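Side-chain contacts in endo alpha-1,4 polygalactosaminidase (Neosartorya fumigata, PDB 6OJ1), which cleaves alpha-1,4-linked galactosamine polymers at internal positions and thereby disrupts microbial biofilms: residues I184-K187 with I192-S195; S195-M200 with Y217-Q222. All coordinates share one frame; numbering follows the deposited sequence.

Interaction 1 of 2, residues I184-K187 with I192-S195. With NAG (2-acetamido-2-deoxy-beta-D-glucopyranose), chain E; NAG (2-acetamido-2-deoxy-beta-D-glucopyranose), chain B.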
loop_
_atom_site.group_PDB
_atom_site.type_symbol
_atom_site.label_atom_id
_atom_site.label_comp_id
_atom_site.label_asym_id
_atom_site.label_seq_id
_atom_site.Cartn_x
_atom_site.Cartn_y
_atom_site.Cartn_z
ATOM N N ILE A 184 0.538 9.639 2.546
ATOM C CA ILE A 184 0.659 8.677 1.459
ATOM C C ILE A 184 2.011 7.985 1.589
ATOM O O ILE A 184 2.930 8.487 2.236
ATOM C CB ILE A 184 0.532 9.372 0.084
ATOM C CG1 ILE A 184 0.295 8.353 -1.029
ATOM C CG2 ILE A 184 1.781 10.229 -0.202
ATOM C CD1 ILE A 184 -0.102 9.027 -2.365
ATOM N N GLY A 185 2.138 6.814 0.968
ATOM C CA GLY A 185 3.422 6.146 0.899
ATOM C C GLY A 185 3.592 5.413 -0.416
ATOM O O GLY A 185 2.646 5.265 -1.189
ATOM N N LEU A 186 4.823 4.947 -0.645
ATOM C CA LEU A 186 5.185 4.226 -1.859
ATOM C C LEU A 186 5.049 2.721 -1.640
ATOM O O LEU A 186 5.689 2.162 -0.748
ATOM C CB LEU A 186 6.617 4.568 -2.279
ATOM C CG LEU A 186 7.064 3.874 -3.564
ATOM C CD1 LEU A 186 6.243 4.421 -4.760
ATOM C CD2 LEU A 186 8.561 4.060 -3.794
ATOM N N LYS A 187 4.239 2.066 -2.468
ATOM C CA LYS A 187 4.077 0.613 -2.431
ATOM C C LYS A 187 5.147 -0.008 -3.323
ATOM O O LYS A 187 5.101 0.146 -4.548
ATOM C CB LYS A 187 2.686 0.222 -2.915
ATOM C CG LYS A 187 2.410 -1.284 -2.956
ATOM C CD LYS A 187 2.454 -1.905 -1.559
ATOM C CE LYS A 187 1.910 -3.344 -1.557
ATOM N NZ LYS A 187 0.465 -3.423 -1.925
ATOM N N ILE A 192 12.145 3.667 -8.103
ATOM C CA ILE A 192 11.776 5.081 -8.226
ATOM C C ILE A 192 11.835 5.828 -6.899
ATOM O O ILE A 192 11.469 7.012 -6.849
ATOM C CB ILE A 192 10.386 5.282 -8.870
ATOM C CG1 ILE A 192 9.232 4.830 -7.954
ATOM C CG2 ILE A 192 10.299 4.577 -10.233
ATOM C CD1 ILE A 192 7.844 5.305 -8.428
ATOM N N ILE A 193 12.292 5.173 -5.824
ATOM C CA ILE A 193 12.350 5.826 -4.512
ATOM C C ILE A 193 12.982 7.219 -4.564
ATOM O O ILE A 193 12.384 8.157 -4.019
ATOM C CB ILE A 193 13.049 4.910 -3.498
ATOM C CG1 ILE A 193 12.161 3.715 -3.120
ATOM C CG2 ILE A 193 13.448 5.717 -2.251
ATOM C CD1 ILE A 193 12.986 2.641 -2.379
ATOM N N PRO A 194 14.174 7.418 -5.152
ATOM C CA PRO A 194 14.800 8.751 -5.094
ATOM C C PRO A 194 13.924 9.861 -5.633
ATOM O O PRO A 194 14.029 11.001 -5.173
ATOM C CB PRO A 194 16.057 8.586 -5.965
ATOM C CG PRO A 194 16.360 7.155 -5.923
ATOM C CD PRO A 194 15.032 6.455 -5.867
ATOM N N SER A 195 13.051 9.549 -6.588
ATOM C CA SER A 195 12.286 10.561 -7.297
ATOM C C SER A 195 10.955 10.899 -6.641
ATOM O O SER A 195 10.312 11.862 -7.075
ATOM C CB SER A 195 12.026 10.110 -8.730
ATOM O OG SER A 195 13.249 10.037 -9.432
HETATM C C1 NAG E . 14.707 13.572 -8.814
HETATM C C2 NAG E . 15.612 12.480 -9.379
HETATM C C3 NAG E . 16.314 11.747 -8.234
HETATM C C4 NAG E . 17.045 12.720 -7.307
HETATM C C5 NAG E . 16.129 13.892 -6.922
HETATM C C6 NAG E . 16.839 14.995 -6.171
HETATM C C7 NAG E . 14.805 11.667 -11.553
HETATM C C8 NAG E . 14.001 10.626 -12.278
HETATM N N2 NAG E . 14.868 11.550 -10.220
HETATM O O3 NAG E . 17.220 10.799 -8.789
HETATM O O4 NAG E . 17.296 12.091 -6.053
HETATM O O5 NAG E . 15.505 14.496 -8.066
HETATM O O6 NAG E . 16.880 14.711 -4.779
HETATM O O7 NAG E . 15.368 12.576 -12.150
HETATM C C1 NAG B . 11.550 17.075 -8.106
HETATM C C2 NAG B . 10.897 15.716 -8.443
HETATM C C3 NAG B . 11.960 14.631 -8.679
HETATM C C4 NAG B . 12.994 15.116 -9.692
HETATM C C5 NAG B . 13.589 16.435 -9.212
HETATM C C6 NAG B . 14.646 16.998 -10.139
HETATM C C7 NAG B . 10.263 15.004 -6.145
HETATM C C8 NAG B . 9.113 14.627 -5.251
HETATM N N2 NAG B . 9.944 15.309 -7.416
HETATM O O3 NAG B . 11.304 13.458 -9.149
HETATM O O4 NAG B . 14.030 14.171 -9.957
HETATM O O5 NAG B . 12.541 17.407 -9.107
HETATM O O6 NAG B . 14.076 17.680 -11.248
HETATM O O7 NAG B . 11.424 15.023 -5.733
#
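Leu186 carries its CG opposite the backbone N (chi1 -179°), which sets CG beside the carbonyl carbon and turns the two methyls toward Ile192 and Ile193. Ile192 answers with CG1 set between its own backbone N and carbonyl carbon (chi1 70°); from there an extended chain brings the terminal methyl back to the strand, although the residue's first bond does not aim that way. The result is a fork meeting two neighbours. Leu186 CD1 reaches Ile192 CD1 at 4.1 Å, methyl against methyl, while Leu186 CD2 lies 3.7 Å from Ile193 CG1 and therefore touches that isoleucine on its methylene, not at its tip. Both pairs cross at a slant, and no hydrogen bond joins the segments. The chain turns into the helix here, Ser195 N bonding to Ile192 O at 3.0 Å. Val150 and Met200 also pack on Leu186, and Ile167 of helix 163-179 packs on Ile192. Beyond the buried isoleucines, Ser195 meets a glycan attached to the protein: O3 of the chain B NAG donates to Ser195 O at 2.8 Å, and Asn171 ND2 gives that carbonyl a second bond. The modelled approach of the chain E NAG N2 to Ser195 OG is too short to trust. Lys187, next along the strand, starts off in roughly the opposite direction and forms a salt bridge with Asp148. This outward leucine under a short helix belongs to the beta-alpha-beta unit 183-187, 193-196, 202-206 of the GH114 TIM barrel.

Interaction 2 of 2, residues S195-M200 with Y217-Q222. With NAG (2-acetamido-2-deoxy-beta-D-glucopyranose), chain B; NAG (2-acetamido-2-deoxy-beta-D-glucopyranose), chain E.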
loop_
_atom_site.group_PDB
_atom_site.type_symbol
_atom_site.label_atom_id
_atom_site.label_comp_id
_atom_site.label_asym_id
_atom_site.label_seq_id
_atom_site.Cartn_x
_atom_site.Cartn_y
_atom_site.Cartn_z
ATOM N N SER A 195 13.051 9.549 -6.588
ATOM C CA SER A 195 12.286 10.561 -7.297
ATOM C C SER A 195 10.955 10.899 -6.641
ATOM O O SER A 195 10.312 11.862 -7.075
ATOM C CB SER A 195 12.026 10.110 -8.730
ATOM O OG SER A 195 13.249 10.037 -9.432
ATOM N N VAL A 196 10.533 10.142 -5.621
ATOM C CA VAL A 196 9.240 10.363 -4.974
ATOM C C VAL A 196 9.341 10.462 -3.454
ATOM O O VAL A 196 8.376 10.869 -2.797
ATOM C CB VAL A 196 8.217 9.259 -5.339
ATOM C CG1 VAL A 196 8.016 9.178 -6.860
ATOM C CG2 VAL A 196 8.623 7.876 -4.710
ATOM N N ILE A 197 10.496 10.104 -2.879
ATOM C CA ILE A 197 10.559 9.921 -1.426
ATOM C C ILE A 197 10.213 11.202 -0.664
ATOM O O ILE A 197 9.581 11.142 0.399
ATOM C CB ILE A 197 11.937 9.360 -1.003
ATOM C CG1 ILE A 197 11.923 9.037 0.497
ATOM C CG2 ILE A 197 13.072 10.328 -1.337
ATOM C CD1 ILE A 197 13.035 8.112 0.937
ATOM N N LYS A 198 10.589 12.374 -1.187
ATOM C CA LYS A 198 10.296 13.615 -0.471
ATOM C C LYS A 198 8.800 13.825 -0.283
ATOM O O LYS A 198 8.384 14.524 0.648
ATOM C CB LYS A 198 10.899 14.817 -1.200
ATOM C CG LYS A 198 12.409 14.854 -1.186
ATOM C CD LYS A 198 12.923 16.063 -1.955
ATOM N N ASN A 199 7.980 13.244 -1.157
ATOM C CA ASN A 199 6.533 13.350 -1.085
ATOM C C ASN A 199 5.907 12.214 -0.282
ATOM O O ASN A 199 4.691 12.230 -0.062
ATOM C CB ASN A 199 5.934 13.366 -2.504
ATOM C CG ASN A 199 5.212 14.667 -2.833
ATOM O OD1 ASN A 199 4.847 15.438 -1.938
ATOM N ND2 ASN A 199 4.989 14.908 -4.131
ATOM N N MET A 200 6.699 11.224 0.138
ATOM C CA MET A 200 6.186 10.023 0.790
ATOM C C MET A 200 6.306 10.138 2.304
ATOM O O MET A 200 7.262 10.717 2.817
ATOM C CB MET A 200 6.946 8.764 0.335
ATOM C CG MET A 200 6.892 8.452 -1.165
ATOM S SD MET A 200 5.235 8.125 -1.775
ATOM C CE MET A 200 4.838 9.727 -2.501
ATOM N N TYR A 217 14.977 -0.433 0.458
ATOM C CA TYR A 217 13.903 0.239 1.173
ATOM C C TYR A 217 14.354 0.842 2.498
ATOM O O TYR A 217 13.625 1.669 3.061
ATOM C CB TYR A 217 12.749 -0.746 1.371
ATOM C CG TYR A 217 12.193 -1.178 0.036
ATOM C CD1 TYR A 217 11.198 -0.434 -0.590
ATOM C CD2 TYR A 217 12.709 -2.289 -0.637
ATOM C CE1 TYR A 217 10.690 -0.804 -1.819
ATOM C CE2 TYR A 217 12.213 -2.663 -1.887
ATOM C CZ TYR A 217 11.204 -1.909 -2.466
ATOM O OH TYR A 217 10.701 -2.248 -3.698
ATOM N N ALA A 218 15.548 0.481 2.979
ATOM C CA ALA A 218 16.062 1.008 4.238
ATOM C C ALA A 218 16.341 2.503 4.191
ATOM O O ALA A 218 16.546 3.105 5.250
ATOM C CB ALA A 218 17.335 0.257 4.637
ATOM N N VAL A 219 16.354 3.119 3.004
ATOM C CA VAL A 219 16.525 4.567 2.920
ATOM C C VAL A 219 15.351 5.313 3.555
ATOM O O VAL A 219 15.503 6.465 3.976
ATOM C CB VAL A 219 16.741 4.995 1.443
ATOM C CG1 VAL A 219 15.533 4.653 0.578
ATOM C CG2 VAL A 219 17.052 6.474 1.350
ATOM N N PHE A 220 14.180 4.674 3.673
ATOM C CA PHE A 220 13.060 5.355 4.323
ATOM C C PHE A 220 13.357 5.615 5.792
ATOM O O PHE A 220 13.324 6.785 6.213
ATOM C CB PHE A 220 11.760 4.571 4.101
ATOM C CG PHE A 220 11.130 4.808 2.754
ATOM C CD1 PHE A 220 11.523 4.061 1.649
ATOM C CD2 PHE A 220 10.167 5.802 2.588
ATOM C CE1 PHE A 220 10.959 4.280 0.406
ATOM C CE2 PHE A 220 9.583 6.026 1.339
ATOM C CZ PHE A 220 9.976 5.268 0.249
ATOM N N PRO A 221 13.664 4.607 6.623
ATOM C CA PRO A 221 13.988 4.920 8.024
ATOM C C PRO A 221 15.257 5.732 8.184
ATOM O O PRO A 221 15.365 6.499 9.148
ATOM C CB PRO A 221 14.098 3.534 8.686
ATOM C CG PRO A 221 14.286 2.580 7.571
ATOM C CD PRO A 221 13.548 3.148 6.414
ATOM N N GLN A 222 16.216 5.603 7.264
ATOM C CA GLN A 222 17.377 6.483 7.285
ATOM C C GLN A 222 16.973 7.943 7.140
ATOM O O GLN A 222 17.716 8.830 7.571
ATOM C CB GLN A 222 18.365 6.071 6.185
ATOM C CG GLN A 222 19.022 4.705 6.433
ATOM C CD GLN A 222 19.754 4.132 5.217
ATOM O OE1 GLN A 222 19.820 4.755 4.155
ATOM N NE2 GLN A 222 20.308 2.933 5.377
HETATM C C1 NAG B . 11.550 17.075 -8.106
HETATM C C2 NAG B . 10.897 15.716 -8.443
HETATM C C3 NAG B . 11.960 14.631 -8.679
HETATM C C4 NAG B . 12.994 15.116 -9.692
HETATM C C5 NAG B . 13.589 16.435 -9.212
HETATM C C6 NAG B . 14.646 16.998 -10.139
HETATM C C7 NAG B . 10.263 15.004 -6.145
HETATM C C8 NAG B . 9.113 14.627 -5.251
HETATM N N2 NAG B . 9.944 15.309 -7.416
HETATM O O3 NAG B . 11.304 13.458 -9.149
HETATM O O4 NAG B . 14.030 14.171 -9.957
HETATM O O5 NAG B . 12.541 17.407 -9.107
HETATM O O6 NAG B . 14.076 17.680 -11.248
HETATM O O7 NAG B . 11.424 15.023 -5.733
HETATM C C1 NAG E . 14.707 13.572 -8.814
HETATM C C2 NAG E . 15.612 12.480 -9.379
HETATM C C3 NAG E . 16.314 11.747 -8.234
HETATM C C4 NAG E . 17.045 12.720 -7.307
HETATM C C5 NAG E . 16.129 13.892 -6.922
HETATM C C6 NAG E . 16.839 14.995 -6.171
HETATM C C7 NAG E . 14.805 11.667 -11.553
HETATM C C8 NAG E . 14.001 10.626 -12.278
HETATM N N2 NAG E . 14.868 11.550 -10.220
HETATM O O3 NAG E . 17.220 10.799 -8.789
HETATM O O4 NAG E . 17.296 12.091 -6.053
HETATM O O5 NAG E . 15.505 14.496 -8.066
HETATM O O6 NAG E . 16.880 14.711 -4.779
HETATM O O7 NAG E . 15.368 12.576 -12.150
#
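Ile197 is the bump and the face of the Phe220 ring is the floor it settles on. With CG1 opposite the backbone N (chi1 -174°) and the chain extended beyond it, the isoleucine reaches out until its CD1 stands 4.0 Å from the centroid of the Phe220 ring. That methyl is only 9° off the ring normal, a well-centred CH-pi contact. Behind it, Ile197 CG1 rests 3.9 Å from Phe220 CE2, so the whole ethyl arm lies along the ring, with the two side chains running past each other in opposite directions. A wall rises beside this floor: Val219 CG1 is 4.3 Å from Ile197 CD1, and the Val219 carbonyl is at a similar range. The methyl thus fits the corner made by two consecutive residues. Met200 meets the same ring differently. Its CB comes in at the edge, near the ring plane, 3.9 Å from Phe220 CE2, whereas the rest of its chain bends off elsewhere. Tyr217 O also lies at the ring edge, in plane, and accepts the backbone bond from Phe220 N. On the other segment, Met200 N bonds to Ile197 O at 2.9 Å, a turn that holds the two residues touching the ring close together. No hydrogen bond crosses between the segments, but Lys225 NZ binds Met200 O nearby. Around this packing, Phe220 also touches Ile193 of helix 193-196 and Ser203 of strand 202-206, and Met200 leans on Val170 of helix 163-179; the short helix 219-222 is thereby seated beside helix 193-196 and against strand 202-206, which lies between the two in the chain.

From the N terminus, strand 183-187 comes first, and interaction 1 closes the short loop that brings the chain back over it as helix 193-196. Interaction 2 starts where interaction 1 ends, sharing Ser195, and closes a longer loop that takes in strand 202-206 and most of helix 214-217, whose last residue opens 217-222. The two follow one another, neither nested nor crossed. They also touch directly: Met200 SD packs on the strand's backbone, 3.4 Å from Leu186 N, and the apolar contact of Ile193 CG2 with Val219 CG1, at 3.7 Å, continues the hydrophobic layer that joins a barrel strand to the short helices 193-196 and 219-222, with the glycan beside Ser195 at its rim.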